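Local coordinates for ABM domain-containing protein (Deinococcus radiodurans, PDB 3E8O) that belongs to the antibiotic biosynthesis monooxygenase family and probably acts as a small oxidoreductase, at the interface of chains A and B. Sequence-based numbering; all coordinates share one arbitrary frame. Chains: chain A/B, uncharacterized protein with ferredoxin-like fold.

The interface of chains A and B. Residues chain A 115-119; chain B 104-107.
A:Met118, a selenomethionine, lies alongside B:Ile106 with both side chains pointing the same way. Its chain runs nearly straight to the selenium and bends at the last torsion (chi3 -55°), which lays the methyl CE against B:Ile106 CD1 at 3.7 Å. The selenium itself meets a methyl tip of B:Leu104, SE to CD2 3.6 Å, the two chains crossing at a slant. B:Ile106 is gripped from its other branch too: CG2 packs on A:Ile117 CB at 3.8 Å. Beneath this apolar cluster the backbones pair antiparallel. B:Ile106 N donates to A:Met118 O at 2.8 Å. In return B:Ile106 O accepts from both A:Ile117 N at 2.9 Å and A:Met118 N at 3.2 Å. This double acceptance is the mark of a classic beta bulge at A:Ile117 and A:Met118 (A:Ile117 psi -44°). On the opposite face a water gathers the polar rim. It is bonded to the A:Asn116 amide ND2 (2.7 Å), the B:Thr107 hydroxyl OG1, the B:Lys105 side-chain amine NZ and B:Ile106 O. B:Lys105 extends until its final bend (chi4 54°), which turns NZ toward the terminal carboxylate of A:Gly119; the bond to OXT is weak, though the opposite charges may still attract. The C-terminal strand 115-118 of chain A thus crosses over to extend the sheet of chain B beside strand 105-110, and the two-fold twin returns the exchange, an arrangement that probably helps hold the dimer together.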
loop_
_atom_site.group_PDB
_atom_site.type_symbol
_atom_site.label_atom_id
_atom_site.label_comp_id
_atom_site.label_asym_id
_atom_site.label_seq_id
_atom_site.Cartn_x
_atom_site.Cartn_y
_atom_site.Cartn_z
ATOM N N ILE A 115 -4.602 5.302 -14.611
ATOM C CA ILE A 115 -5.055 4.269 -15.540
ATOM C C ILE A 115 -6.087 3.418 -14.763
ATOM O O ILE A 115 -5.736 2.678 -13.852
ATOM C CB ILE A 115 -3.876 3.366 -16.011
ATOM C CG1 ILE A 115 -2.721 4.199 -16.603
ATOM C CG2 ILE A 115 -4.376 2.303 -17.026
ATOM C CD1 ILE A 115 -1.384 3.482 -16.676
ATOM N N ASN A 116 -7.362 3.524 -15.137
ATOM C CA ASN A 116 -8.431 2.758 -14.477
ATOM C C ASN A 116 -8.436 1.318 -15.004
ATOM O O ASN A 116 -8.789 1.039 -16.152
ATOM C CB ASN A 116 -9.780 3.467 -14.597
ATOM C CG ASN A 116 -9.744 4.825 -13.958
ATOM O OD1 ASN A 116 -10.121 5.812 -14.583
ATOM N ND2 ASN A 116 -9.259 4.899 -12.708
ATOM N N ILE A 117 -8.017 0.398 -14.159
ATOM C CA ILE A 117 -7.894 -1.008 -14.556
ATOM C C ILE A 117 -9.162 -1.767 -14.253
ATOM O O ILE A 117 -9.688 -2.524 -15.081
ATOM C CB ILE A 117 -6.694 -1.681 -13.838
ATOM C CG1 ILE A 117 -5.375 -1.030 -14.281
ATOM C CG2 ILE A 117 -6.645 -3.202 -14.098
ATOM C CD1 ILE A 117 -5.057 -1.224 -15.796
HETATM N N MSE A 118 -9.672 -1.513 -13.075
HETATM C CA MSE A 118 -10.873 -2.178 -12.631
HETATM C C MSE A 118 -11.607 -1.303 -11.637
HETATM O O MSE A 118 -11.013 -0.601 -10.850
HETATM C CB MSE A 118 -10.483 -3.496 -11.989
HETATM C CG MSE A 118 -11.333 -4.620 -12.355
HETATM SE SE MSE A 118 -10.218 -6.120 -11.922
HETATM C CE MSE A 118 -8.640 -5.629 -12.972
ATOM N N GLY A 119 -12.931 -1.321 -11.766
ATOM C CA GLY A 119 -13.831 -0.549 -10.894
ATOM C C GLY A 119 -13.748 0.924 -11.156
ATOM O O GLY A 119 -13.192 1.320 -12.176
ATOM O OXT GLY A 119 -14.215 1.757 -10.366
ATOM N N LEU B 104 -13.984 -3.918 -5.443
ATOM C CA LEU B 104 -12.633 -3.945 -6.026
ATOM C C LEU B 104 -12.403 -2.771 -6.964
ATOM O O LEU B 104 -13.180 -2.506 -7.878
ATOM C CB LEU B 104 -12.379 -5.227 -6.799
ATOM C CG LEU B 104 -10.982 -5.389 -7.455
ATOM C CD1 LEU B 104 -9.825 -5.420 -6.440
ATOM C CD2 LEU B 104 -10.906 -6.657 -8.380
ATOM N N LYS B 105 -11.314 -2.072 -6.712
ATOM C CA LYS B 105 -10.877 -0.924 -7.525
ATOM C C LYS B 105 -9.371 -1.019 -7.708
ATOM O O LYS B 105 -8.640 -1.172 -6.750
ATOM C CB LYS B 105 -11.252 0.418 -6.877
ATOM C CG LYS B 105 -10.912 1.614 -7.712
ATOM C CD LYS B 105 -11.449 2.886 -7.074
ATOM C CE LYS B 105 -11.233 4.071 -8.026
ATOM N NZ LYS B 105 -11.817 3.802 -9.383
ATOM N N ILE B 106 -8.939 -0.968 -8.958
ATOM C CA ILE B 106 -7.527 -1.015 -9.275
ATOM C C ILE B 106 -7.184 0.120 -10.210
ATOM O O ILE B 106 -7.847 0.299 -11.234
ATOM C CB ILE B 106 -7.119 -2.340 -9.910
ATOM C CG1 ILE B 106 -7.557 -3.518 -9.037
ATOM C CG2 ILE B 106 -5.630 -2.321 -10.218
ATOM C CD1 ILE B 106 -7.166 -4.833 -9.638
ATOM N N THR B 107 -6.189 0.897 -9.791
ATOM C CA THR B 107 -5.699 2.050 -10.552
ATOM C C THR B 107 -4.195 1.920 -10.685
ATOM O O THR B 107 -3.482 1.664 -9.709
ATOM C CB THR B 107 -6.071 3.384 -9.860
ATOM O OG1 THR B 107 -7.445 3.353 -9.484
ATOM C CG2 THR B 107 -5.842 4.564 -10.765
HETATM O O HOH W 1 -9.810 2.641 -11.246
#